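Local structure of muramidase (Sodiomyces alcalophilus, 6ZM8) at residues S40-S43 with R44-G48; A66-G69 with A70-A73; S84-G87 with I88-P91; T136-D139 with W140-C144; G174-T177 with F178-Y181. The protein hydrolyses the glycan strands of bacterial peptidoglycan, as a fungal lysozyme-type muramidase of glycoside hydrolase family 25. All coordinates share one frame; numbering follows the deposited sequence.

Followed from the N terminus, the five contacts come in series; none nests in or crosses another, and each joins neighbouring segments of the chain. Contact 1 forms the first turns of helix 42-51, and contact 2 starts helix 69-78 after the loop from strand 55-61. Contact 3 closes a turn in the loop between helix 69-78 and strand 93-95, and touches contact 1 where Tyr46 OH packs on Thr89 CG2. Contact 4 turns strand 133-136 into helix 138-145, about 30 Å from contact 1 between centres. Contact 5 leads into strand 178-182, and its Phe178 packs on Leu90 of contact 3, joining the loop before strand 93-95 to strand 178-182.

Contact 1. Residues S40-S43 with R44-G48; sequences SAFS and RQYTG
The rings of Phe42 and Tyr46, one helical turn apart, lie side by side and point the same way, and they supply the apolar part of this contact. Phe42 CZ comes to 3.3 Å from Tyr46 CD2, with the two planes inclined at 36°, neither stacked nor edge-to-face. Closer to the backbone, Tyr46 CB sits over one face of the Phe42 ring in a CH-pi contact, 4.2 Å from its centroid. Both side chains start with CG anti to the backbone N (chi1 174° for Phe42 and -159° for Tyr46), which sends the two rings off the helix in the same direction. Beyond the pair, Phe42 and Tyr46 both pack on Ile29 of strand 26-33.

Hydrogen bonding follows the helical i to i+4 pattern. Gln45 N donates to Ala41 O at 3.0 Å and Tyr46 N to Phe42 O at 2.8 Å. Ser43 O is gripped twice by Thr47, by the backbone N and by OG1, the latter at 2.9 Å, and the two donors arrive from opposite faces of the carbonyl plane. A water bridges the start of the helix, giving a proton to Ser40 O and accepting one from Arg44 N at 2.9 Å.

Ala41 CB touches two polar chains, lying 3.6 Å from Arg44 NH1 and from the OE1 of Gln45, whose NE2 is hydrogen-bonded to Ser8 O. The whole is the opening of an amphipathic helix that lays one aromatic flank against the parallel strands of a TIM-barrel-like fold.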
loop_
_atom_site.group_PDB
_atom_site.type_symbol
_atom_site.label_atom_id
_atom_site.label_comp_id
_atom_site.label_asym_id
_atom_site.label_seq_id
_atom_site.Cartn_x
_atom_site.Cartn_y
_atom_site.Cartn_z
ATOM N N SER A 40 -10.424 11.250 -7.006
ATOM C CA SER A 40 -10.897 12.617 -6.723
ATOM C C SER A 40 -10.997 12.896 -5.227
ATOM O O SER A 40 -11.114 14.054 -4.867
ATOM C CB SER A 40 -12.227 12.876 -7.389
ATOM O OG SER A 40 -13.173 12.002 -6.900
ATOM N N ALA A 41 -10.952 11.857 -4.387
ATOM C CA ALA A 41 -11.018 12.010 -2.926
ATOM C C ALA A 41 -9.643 12.184 -2.288
ATOM O O ALA A 41 -9.564 12.572 -1.139
ATOM C CB ALA A 41 -11.695 10.796 -2.322
ATOM N N PHE A 42 -8.576 11.885 -3.040
ATOM C CA PHE A 42 -7.242 11.809 -2.424
ATOM C C PHE A 42 -6.883 13.091 -1.692
ATOM O O PHE A 42 -6.406 13.056 -0.559
ATOM C CB PHE A 42 -6.198 11.472 -3.502
ATOM C CG PHE A 42 -4.801 11.525 -2.959
ATOM C CD1 PHE A 42 -4.281 10.415 -2.321
ATOM C CD2 PHE A 42 -4.039 12.673 -3.075
ATOM C CE1 PHE A 42 -2.990 10.463 -1.776
ATOM C CE2 PHE A 42 -2.751 12.706 -2.534
ATOM C CZ PHE A 42 -2.240 11.600 -1.913
ATOM N N SER A 43 -7.052 14.252 -2.328
ATOM C CA SER A 43 -6.572 15.484 -1.698
ATOM C C SER A 43 -7.334 15.785 -0.398
ATOM O O SER A 43 -6.685 16.131 0.629
ATOM C CB SER A 43 -6.695 16.636 -2.648
ATOM O OG SER A 43 -5.885 16.422 -3.779
ATOM N N ARG A 44 -8.658 15.636 -0.379
ATOM C CA ARG A 44 -9.428 15.871 0.854
ATOM C C ARG A 44 -8.934 14.923 1.934
ATOM O O ARG A 44 -8.794 15.307 3.097
ATOM C CB ARG A 44 -10.922 15.700 0.606
ATOM C CG ARG A 44 -11.803 15.441 1.814
ATOM C CD ARG A 44 -13.240 15.138 1.439
ATOM N NE ARG A 44 -13.514 13.916 0.692
ATOM C CZ ARG A 44 -13.586 12.667 1.219
ATOM N NH1 ARG A 44 -13.891 11.683 0.395
ATOM N NH2 ARG A 44 -13.362 12.420 2.509
ATOM N N GLN A 45 -8.731 13.668 1.568
ATOM C CA GLN A 45 -8.365 12.652 2.564
ATOM C C GLN A 45 -6.957 12.882 3.099
ATOM O O GLN A 45 -6.736 12.816 4.311
ATOM C CB GLN A 45 -8.522 11.268 1.926
ATOM C CG GLN A 45 -9.984 10.903 1.662
ATOM C CD GLN A 45 -10.156 9.661 0.819
ATOM O OE1 GLN A 45 -9.315 9.347 -0.027
ATOM N NE2 GLN A 45 -11.277 8.984 0.999
ATOM N N TYR A 46 -6.015 13.130 2.201
ATOM C CA TYR A 46 -4.604 13.284 2.615
ATOM C C TYR A 46 -4.453 14.542 3.450
ATOM O O TYR A 46 -3.731 14.549 4.471
ATOM C CB TYR A 46 -3.726 13.284 1.368
ATOM C CG TYR A 46 -2.259 12.945 1.587
ATOM C CD1 TYR A 46 -1.333 13.894 1.906
ATOM C CD2 TYR A 46 -1.808 11.649 1.397
ATOM C CE1 TYR A 46 0.024 13.603 1.955
ATOM C CE2 TYR A 46 -0.467 11.331 1.452
ATOM C CZ TYR A 46 0.456 12.315 1.688
ATOM O OH TYR A 46 1.821 12.048 1.675
ATOM N N THR A 47 -5.130 15.624 3.069
ATOM C CA THR A 47 -5.135 16.854 3.875
ATOM C C THR A 47 -5.768 16.627 5.240
ATOM O O THR A 47 -5.203 17.076 6.248
ATOM C CB THR A 47 -5.818 17.974 3.103
ATOM O OG1 THR A 47 -5.147 18.232 1.881
ATOM C CG2 THR A 47 -5.926 19.239 3.882
ATOM N N GLY A 48 -6.907 15.952 5.286
ATOM C CA GLY A 48 -7.548 15.695 6.578
ATOM C C GLY A 48 -6.654 14.873 7.497
ATOM O O GLY A 48 -6.547 15.117 8.699
HETATM O O HOH W 1 -10.250 15.653 -2.773
#

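Contact 2. Residues A66-G69 with A70-A73; sequences ASSG and AAQA
Ser68 OG accepts a hydrogen bond from Ala71 N at 2.9 Å, the N-cap bond that begins helix 69-78. A chi1 of 70° swings the hydroxyl back over its own main chain toward the first turn of the helix, where it also rests 3.4 Å from Ala71 CB. The backbone takes over directly: Gln72 N bonds to Ser68 O and Ala73 N to Gly69 O, at 3.1 and 2.9 Å.

The second side-chain bond runs from Gln72 back to the loop. Its NE2 donates to Ser67 OG at 2.9 Å in the serine conformer described, one of two, with an N-H...O angle of 157° and the hydroxyl oxygen close to the amide plane. The chain of Gln72 is extended beyond CG, which carries the amide from the helix to the serine.

Further out, both ends of the amide are fixed, since Gln72 OE1 accepts from His60 NE2 and its NE2 also donates to Gln63 O. Shortening this residue to an alanine would probably leave His60 NE2 and Gln63 O without their mate and hold the loop less firmly to the helix. Trp116 of helix 110-128 holds the same loop by donating to Ser67 O, while Asp119 of the same helix lies against Ser68. Taken together, this is a serine N-cap in which a glutamine from the first turn fastens the loop that follows a barrel strand.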
loop_
_atom_site.group_PDB
_atom_site.type_symbol
_atom_site.label_atom_id
_atom_site.label_comp_id
_atom_site.label_asym_id
_atom_site.label_seq_id
_atom_site.Cartn_x
_atom_site.Cartn_y
_atom_site.Cartn_z
ATOM N N ALA A 66 -1.539 -2.980 -18.608
ATOM C CA ALA A 66 -1.903 -1.710 -19.270
ATOM C C ALA A 66 -0.697 -0.892 -19.675
ATOM O O ALA A 66 -0.770 -0.121 -20.643
ATOM C CB ALA A 66 -2.754 -0.880 -18.335
ATOM N N SER A 67 0.411 -1.015 -18.970
ATOM C CA SER A 67 1.589 -0.175 -19.199
ATOM C C SER A 67 2.679 -0.726 -18.315
ATOM O O SER A 67 2.383 -1.604 -17.473
ATOM C CB SER A 67 1.284 1.297 -18.894
ATOM O OG SER A 67 0.607 1.435 -17.641
ATOM N N SER A 68 3.895 -0.226 -18.494
ATOM C CA SER A 68 5.027 -0.723 -17.732
ATOM C C SER A 68 4.901 -0.368 -16.238
ATOM O O SER A 68 4.239 0.593 -15.841
ATOM C CB SER A 68 6.318 -0.158 -18.281
ATOM O OG SER A 68 6.415 1.216 -17.993
ATOM N N GLY A 69 5.680 -1.128 -15.453
ATOM C CA GLY A 69 5.779 -0.801 -14.042
ATOM C C GLY A 69 6.404 0.585 -13.836
ATOM O O GLY A 69 6.000 1.327 -12.940
ATOM N N ALA A 70 7.399 0.922 -14.656
ATOM C CA ALA A 70 8.051 2.237 -14.539
ATOM C C ALA A 70 7.047 3.349 -14.802
ATOM O O ALA A 70 7.037 4.363 -14.107
ATOM C CB ALA A 70 9.228 2.337 -15.494
ATOM N N ALA A 71 6.210 3.195 -15.848
ATOM C CA ALA A 71 5.252 4.253 -16.171
ATOM C C ALA A 71 4.289 4.455 -15.014
ATOM O O ALA A 71 3.900 5.589 -14.684
ATOM C CB ALA A 71 4.492 3.923 -17.447
ATOM N N GLN A 72 3.859 3.358 -14.388
ATOM C CA GLN A 72 2.917 3.482 -13.270
ATOM C C GLN A 72 3.605 4.045 -12.017
ATOM O O GLN A 72 2.965 4.806 -11.283
ATOM C CB GLN A 72 2.220 2.144 -13.020
ATOM C CG GLN A 72 1.141 1.961 -14.090
ATOM C CD GLN A 72 0.336 0.687 -14.011
ATOM O OE1 GLN A 72 -0.130 0.286 -12.930
ATOM N NE2 GLN A 72 0.133 0.081 -15.156
ATOM N N ALA A 73 4.878 3.698 -11.785
ATOM C CA ALA A 73 5.575 4.304 -10.660
ATOM C C ALA A 73 5.724 5.811 -10.852
ATOM O O ALA A 73 5.566 6.576 -9.892
ATOM C CB ALA A 73 6.946 3.659 -10.491
#

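Contact 3. Residues S84-G87 with I88-P91; sequences SKDG and ITLP
Asp86 reaches across the turn to Ile88 and Thr89 with its carboxylate. From CB, the torsion chi1 of 59° sets CG between the backbone N and the carbonyl carbon, which folds the group over the residues that follow. CG then lies 3.5 Å from Ile88 CG1, the aspartate and isoleucine side chains crossing at about a right angle. At the tip, OD1 takes two hydrogen bonds. Thr89 OG1 gives its proton to the syn lone pair at 2.8 Å, and Ile88 N donates at 3.1 Å from above the carboxylate plane. OD2 lies near the same neighbours, 3.6 Å from Ile88 CG1.

Within the turn, a water bridges Ser84 O and Thr89 N, accepting from the latter at 3.1 Å, with a weaker bond from Gly87 N. Gly87 has a positive phi of 79°, a backbone shape that glycine adopts readily and that lets the chain reverse here. Arg56 also reaches the turn, its NH1 donating to Thr89 OG1, so this hydroxyl links the guanidinium to the carboxylate. A valine in place of Thr89 would probably leave Asp86 OD1 with one donor fewer and deprive Arg56 NH1 of an acceptor, making the carboxylate freer to turn.

The arrangement is an Asx turn, with an aspartate oxygen bound to the backbone N two residues on, in the loop ahead of strand 93-95.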
loop_
_atom_site.group_PDB
_atom_site.type_symbol
_atom_site.label_atom_id
_atom_site.label_comp_id
_atom_site.label_asym_id
_atom_site.label_seq_id
_atom_site.Cartn_x
_atom_site.Cartn_y
_atom_site.Cartn_z
ATOM N N SER A 84 8.295 12.594 1.597
ATOM C CA SER A 84 9.300 13.513 2.177
ATOM C C SER A 84 9.560 13.013 3.593
ATOM O O SER A 84 8.700 12.395 4.210
ATOM C CB SER A 84 8.933 14.963 2.091
ATOM O OG SER A 84 7.988 15.306 3.077
ATOM N N LYS A 85 10.751 13.347 4.071
ATOM C CA LYS A 85 11.348 12.860 5.327
ATOM C C LYS A 85 10.911 13.781 6.494
ATOM O O LYS A 85 11.715 14.342 7.199
ATOM C CB LYS A 85 12.866 12.732 5.236
ATOM C CG LYS A 85 13.430 11.815 6.332
ATOM C CD LYS A 85 14.890 12.102 6.624
ATOM C CE LYS A 85 15.497 11.230 7.685
ATOM N NZ LYS A 85 15.710 9.848 7.190
ATOM N N ASP A 86 9.618 13.828 6.720
ATOM C CA ASP A 86 8.988 14.705 7.729
ATOM C C ASP A 86 8.470 13.927 8.904
ATOM O O ASP A 86 7.864 14.513 9.805
ATOM C CB ASP A 86 7.911 15.594 7.112
ATOM C CG ASP A 86 6.755 14.849 6.422
ATOM O OD1 ASP A 86 6.765 13.588 6.495
ATOM O OD2 ASP A 86 5.869 15.515 5.743
ATOM N N GLY A 87 8.732 12.615 8.950
ATOM C CA GLY A 87 8.305 11.746 10.051
ATOM C C GLY A 87 6.862 11.340 9.988
ATOM O O GLY A 87 6.449 10.551 10.825
ATOM N N ILE A 88 6.100 11.839 8.988
ATOM C CA ILE A 88 4.684 11.533 8.936
ATOM C C ILE A 88 4.265 10.984 7.569
ATOM O O ILE A 88 3.071 10.797 7.353
ATOM C CB ILE A 88 3.794 12.723 9.318
ATOM C CG1 ILE A 88 3.982 13.916 8.397
ATOM C CG2 ILE A 88 4.011 13.075 10.794
ATOM C CD1 ILE A 88 2.852 14.927 8.463
ATOM N N THR A 89 5.217 10.716 6.675
ATOM C CA THR A 89 4.888 10.230 5.340
ATOM C C THR A 89 5.396 8.818 5.187
ATOM O O THR A 89 6.605 8.551 5.216
ATOM C CB THR A 89 5.462 11.134 4.238
ATOM O OG1 THR A 89 5.164 12.504 4.509
ATOM C CG2 THR A 89 4.842 10.777 2.907
ATOM N N LEU A 90 4.465 7.870 5.046
ATOM C CA LEU A 90 4.849 6.500 4.774
ATOM C C LEU A 90 5.326 6.379 3.327
ATOM O O LEU A 90 4.861 7.108 2.436
ATOM C CB LEU A 90 3.643 5.570 4.985
ATOM C CG LEU A 90 3.181 5.496 6.449
ATOM C CD1 LEU A 90 1.844 4.780 6.551
ATOM C CD2 LEU A 90 4.221 4.845 7.328
ATOM N N PRO A 91 6.211 5.420 3.041
ATOM C CA PRO A 91 6.500 5.113 1.649
ATOM C C PRO A 91 5.203 4.684 0.957
ATOM O O PRO A 91 4.346 4.027 1.545
ATOM C CB PRO A 91 7.505 3.964 1.737
ATOM C CG PRO A 91 7.145 3.290 3.070
ATOM C CD PRO A 91 6.789 4.429 3.983
HETATM O O HOH W 2 8.265 10.850 6.622
#

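Contact 4. Residues T136-D139 with W140-C144; sequences TTTD and WWTQC
Trp140 and Trp141 meet Thr136 through corresponding atoms of their indoles. Thr136 OG1 lies 3.5 Å from Trp140 CE3, and its methyl CG2 lies 3.7 Å from Trp141 CE3; both approaches are oblique to the ring planes. On one face of Trp140, toward the rim, sits the sulfur of Cys144, which is joined to Cys105 in a disulfide. Tyr98 packs edge-to-face with the same indole, and Trp140 NE1 donates to Thr104 O. Trp141 NE1 is likewise held, by Ser148 O. In both tryptophans the first torsion is near trans (chi1 -175° and -168°), which brings the CE3 corners of both indoles to the side chain of Thr136, whose OG1 is bonded to Ile96 O.

Thr137 caps the helix. Its OG1 accepts from Trp140 N at 3.1 Å and also meets Tyr98 OH, while Trp141 N bonds to Thr137 O at 2.9 Å. At the next residue, Thr138 O receives two donors from Thr142, one turn on, the backbone N at 2.9 Å and OG1 at 2.8 Å, which come from opposite faces of the carbonyl plane. Gln143 N continues the series to Asp139 O.

The segments carry strand 133-136 into helix 138-145 of a beta-alpha-beta unit. Chemically, the contact pairs polar capping with an aromatic layer: the buried threonine oxygens and both indole nitrogens have hydrogen-bond partners, and Thr142 OG1 finds its acceptor, Thr138 O, within the helix itself. A disulfide at Cys144 ties the far end of this segment covalently to the loop beyond strand 93-95.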
loop_
_atom_site.group_PDB
_atom_site.type_symbol
_atom_site.label_atom_id
_atom_site.label_comp_id
_atom_site.label_asym_id
_atom_site.label_seq_id
_atom_site.Cartn_x
_atom_site.Cartn_y
_atom_site.Cartn_z
ATOM N N THR A 136 -0.547 -7.149 -0.951
ATOM C CA THR A 136 -0.999 -8.290 -1.739
ATOM C C THR A 136 -1.661 -9.302 -0.795
ATOM O O THR A 136 -1.836 -9.057 0.399
ATOM C CB THR A 136 0.191 -8.891 -2.537
ATOM O OG1 THR A 136 -0.315 -9.735 -3.576
ATOM C CG2 THR A 136 1.174 -9.649 -1.675
ATOM N N THR A 137 -2.018 -10.457 -1.378
ATOM C CA THR A 137 -2.454 -11.608 -0.620
ATOM C C THR A 137 -1.526 -12.767 -0.933
ATOM O O THR A 137 -0.939 -12.853 -2.013
ATOM C CB THR A 137 -3.903 -12.002 -0.929
ATOM O OG1 THR A 137 -3.931 -12.511 -2.264
ATOM C CG2 THR A 137 -4.855 -10.836 -0.751
ATOM N N THR A 138 -1.409 -13.715 0.016
ATOM C CA THR A 138 -0.509 -14.825 -0.222
ATOM C C THR A 138 -0.968 -15.674 -1.417
ATOM O O THR A 138 -0.135 -16.130 -2.210
ATOM C CB THR A 138 -0.331 -15.657 1.048
ATOM O OG1 THR A 138 0.211 -14.757 1.995
ATOM C CG2 THR A 138 0.566 -16.851 0.836
ATOM N N ASP A 139 -2.265 -15.879 -1.531
ATOM C CA ASP A 139 -2.777 -16.698 -2.631
ATOM C C ASP A 139 -2.565 -16.007 -3.984
ATOM O O ASP A 139 -2.164 -16.680 -4.953
ATOM C CB ASP A 139 -4.245 -17.090 -2.383
ATOM C CG ASP A 139 -5.162 -15.915 -2.060
ATOM O OD1 ASP A 139 -4.923 -15.259 -1.032
ATOM O OD2 ASP A 139 -6.109 -15.672 -2.844
ATOM N N TRP A 140 -2.817 -14.706 -4.083
ATOM C CA TRP A 140 -2.570 -14.034 -5.376
ATOM C C TRP A 140 -1.084 -14.094 -5.708
ATOM O O TRP A 140 -0.674 -14.389 -6.826
ATOM C CB TRP A 140 -3.063 -12.581 -5.356
ATOM C CG TRP A 140 -2.918 -11.922 -6.708
ATOM C CD1 TRP A 140 -3.866 -11.887 -7.675
ATOM C CD2 TRP A 140 -1.759 -11.275 -7.257
ATOM N NE1 TRP A 140 -3.401 -11.259 -8.804
ATOM C CE2 TRP A 140 -2.097 -10.892 -8.583
ATOM C CE3 TRP A 140 -0.462 -11.011 -6.792
ATOM C CZ2 TRP A 140 -1.188 -10.280 -9.430
ATOM C CZ3 TRP A 140 0.459 -10.427 -7.655
ATOM C CH2 TRP A 140 0.097 -10.073 -8.963
ATOM N N TRP A 141 -0.261 -13.783 -4.702
ATOM C CA TRP A 141 1.185 -13.731 -4.917
ATOM C C TRP A 141 1.706 -15.088 -5.366
ATOM O O TRP A 141 2.597 -15.189 -6.233
ATOM C CB TRP A 141 1.860 -13.284 -3.600
ATOM C CG TRP A 141 3.301 -12.925 -3.771
ATOM C CD1 TRP A 141 4.395 -13.692 -3.451
ATOM C CD2 TRP A 141 3.792 -11.682 -4.267
ATOM N NE1 TRP A 141 5.539 -12.988 -3.713
ATOM C CE2 TRP A 141 5.208 -11.757 -4.214
ATOM C CE3 TRP A 141 3.189 -10.494 -4.713
ATOM C CZ2 TRP A 141 6.027 -10.708 -4.615
ATOM C CZ3 TRP A 141 3.997 -9.450 -5.105
ATOM C CH2 TRP A 141 5.410 -9.555 -5.047
ATOM N N THR A 142 1.187 -16.149 -4.775
ATOM C CA THR A 142 1.615 -17.498 -5.169
ATOM C C THR A 142 1.255 -17.774 -6.634
ATOM O O THR A 142 2.103 -18.203 -7.419
ATOM C CB THR A 142 1.006 -18.528 -4.205
ATOM O OG1 THR A 142 1.498 -18.290 -2.883
ATOM C CG2 THR A 142 1.332 -19.936 -4.603
ATOM N N GLN A 143 0.010 -17.535 -6.990
ATOM C CA GLN A 143 -0.390 -17.877 -8.356
ATOM C C GLN A 143 0.269 -16.997 -9.401
ATOM O O GLN A 143 0.553 -17.439 -10.526
ATOM C CB GLN A 143 -1.888 -17.683 -8.456
ATOM C CG GLN A 143 -2.612 -18.675 -7.617
ATOM C CD GLN A 143 -4.100 -18.570 -7.747
ATOM O OE1 GLN A 143 -4.672 -18.258 -8.758
ATOM N NE2 GLN A 143 -4.863 -19.134 -6.810
ATOM N N CYS A 144 0.403 -15.712 -9.094
ATOM C CA CYS A 144 0.756 -14.755 -10.149
ATOM C C CYS A 144 2.243 -14.396 -10.194
ATOM O O CYS A 144 2.689 -13.882 -11.224
ATOM C CB CYS A 144 -0.065 -13.480 -10.048
ATOM S SG CYS A 144 -1.858 -13.755 -10.234
#

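Contact 5. Residues G174-T177 with F178-Y181; sequences GFYT and FWQY
Tyr176 lays one face of its ring over Trp179 CB, which stands 3.6 Å from the ring centroid and 17° off the normal, a close CH-pi contact. The tightest pair in it is Tyr176 CE1 with Trp179 CB at 3.5 Å. Further along, the indole turns its edge to the same phenol: the five-membered ring lies 5.5 Å from the Tyr176 centroid with the planes at 64°, a T-shaped pair. Tyr176 OH in turn sits at the edge of the indole, 3.8 Å from Trp179 CE3. Its chi1 of 74° folds the phenol forward over the chain, and Tyr176 CD1 reaches 3.3 Å from Phe178 C.

A smaller contact joins Thr177 CG2 to the Phe178 ring, off-centre and 4.2 Å from its centroid. Phe178 also meets Phe26 and Phe194, while Trp179 NE1 donates to Arg161 O and fixes the indole. Trp193 of strand 190-194 packs against both Tyr176 and Trp179. Aromatic side chains thus surround the start of strand 178-182, an interior strand of the barrel sheet with parallel strand 157-160 on one side and antiparallel strand 190-194 on the other, as in the modified TIM barrel of GH25 enzymes.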
loop_
_atom_site.group_PDB
_atom_site.type_symbol
_atom_site.label_atom_id
_atom_site.label_comp_id
_atom_site.label_asym_id
_atom_site.label_seq_id
_atom_site.Cartn_x
_atom_site.Cartn_y
_atom_site.Cartn_z
ATOM N N GLY A 174 9.749 -12.619 6.521
ATOM C CA GLY A 174 9.686 -13.234 7.837
ATOM C C GLY A 174 8.575 -12.698 8.708
ATOM O O GLY A 174 8.240 -13.304 9.721
ATOM N N PHE A 175 8.008 -11.557 8.323
ATOM C CA PHE A 175 7.011 -10.871 9.139
ATOM C C PHE A 175 6.267 -9.904 8.235
ATOM O O PHE A 175 6.785 -9.440 7.220
ATOM C CB PHE A 175 7.651 -10.091 10.297
ATOM C CG PHE A 175 8.700 -9.121 9.867
ATOM C CD1 PHE A 175 10.032 -9.531 9.757
ATOM C CD2 PHE A 175 8.389 -7.796 9.549
ATOM C CE1 PHE A 175 11.006 -8.635 9.354
ATOM C CE2 PHE A 175 9.358 -6.905 9.121
ATOM C CZ PHE A 175 10.684 -7.324 9.042
ATOM N N TYR A 176 5.037 -9.591 8.639
ATOM C CA TYR A 176 4.292 -8.509 8.019
ATOM C C TYR A 176 4.732 -7.173 8.640
ATOM O O TYR A 176 5.063 -7.120 9.828
ATOM C CB TYR A 176 2.763 -8.684 8.121
ATOM C CG TYR A 176 2.101 -8.437 9.477
ATOM C CD1 TYR A 176 1.757 -7.155 9.862
ATOM C CD2 TYR A 176 1.755 -9.470 10.353
ATOM C CE1 TYR A 176 1.097 -6.891 11.046
ATOM C CE2 TYR A 176 1.117 -9.225 11.556
ATOM C CZ TYR A 176 0.767 -7.926 11.898
ATOM O OH TYR A 176 0.099 -7.604 13.044
ATOM N N THR A 177 4.653 -6.106 7.841
ATOM C CA THR A 177 4.753 -4.754 8.366
ATOM C C THR A 177 3.370 -4.196 8.669
ATOM O O THR A 177 3.135 -3.625 9.744
ATOM C CB THR A 177 5.579 -3.882 7.409
ATOM O OG1 THR A 177 6.921 -4.389 7.381
ATOM C CG2 THR A 177 5.629 -2.436 7.867
ATOM N N PHE A 178 2.438 -4.354 7.712
ATOM C CA PHE A 178 1.032 -4.045 7.953
ATOM C C PHE A 178 0.212 -5.311 7.644
ATOM O O PHE A 178 0.555 -6.067 6.739
ATOM C CB PHE A 178 0.546 -2.906 7.039
ATOM C CG PHE A 178 1.284 -1.600 7.244
ATOM C CD1 PHE A 178 0.968 -0.772 8.311
ATOM C CD2 PHE A 178 2.277 -1.207 6.350
ATOM C CE1 PHE A 178 1.612 0.452 8.463
ATOM C CE2 PHE A 178 2.927 0.001 6.512
ATOM C CZ PHE A 178 2.585 0.839 7.568
ATOM N N TRP A 179 -0.905 -5.447 8.355
ATOM C CA TRP A 179 -1.867 -6.533 8.128
ATOM C C TRP A 179 -3.250 -5.902 8.036
ATOM O O TRP A 179 -3.732 -5.289 9.001
ATOM C CB TRP A 179 -1.816 -7.549 9.279
ATOM C CG TRP A 179 -2.905 -8.584 9.253
ATOM C CD1 TRP A 179 -3.672 -9.030 8.216
ATOM C CD2 TRP A 179 -3.369 -9.285 10.430
ATOM N NE1 TRP A 179 -4.559 -9.972 8.647
ATOM C CE2 TRP A 179 -4.423 -10.132 10.004
ATOM C CE3 TRP A 179 -3.016 -9.277 11.781
ATOM C CZ2 TRP A 179 -5.163 -10.914 10.891
ATOM C CZ3 TRP A 179 -3.727 -10.045 12.658
ATOM C CH2 TRP A 179 -4.796 -10.846 12.213
ATOM N N GLN A 180 -3.866 -6.019 6.855
ATOM C CA GLN A 180 -5.246 -5.587 6.637
ATOM C C GLN A 180 -6.146 -6.764 7.059
ATOM O O GLN A 180 -6.170 -7.798 6.402
ATOM C CB GLN A 180 -5.485 -5.239 5.177
ATOM C CG GLN A 180 -6.765 -4.422 4.992
ATOM C CD GLN A 180 -7.001 -4.224 3.509
ATOM O OE1 GLN A 180 -7.308 -5.204 2.798
ATOM N NE2 GLN A 180 -6.792 -3.025 3.012
ATOM N N TYR A 181 -6.851 -6.565 8.177
ATOM C CA TYR A 181 -7.532 -7.665 8.854
ATOM C C TYR A 181 -9.061 -7.575 8.783
ATOM O O TYR A 181 -9.718 -8.543 9.144
ATOM C CB TYR A 181 -7.033 -7.838 10.297
ATOM C CG TYR A 181 -7.372 -6.690 11.212
ATOM C CD1 TYR A 181 -6.586 -5.533 11.256
ATOM C CD2 TYR A 181 -8.471 -6.754 12.053
ATOM C CE1 TYR A 181 -6.912 -4.472 12.099
ATOM C CE2 TYR A 181 -8.797 -5.714 12.899
ATOM C CZ TYR A 181 -8.030 -4.554 12.904
ATOM O OH TYR A 181 -8.420 -3.532 13.723
#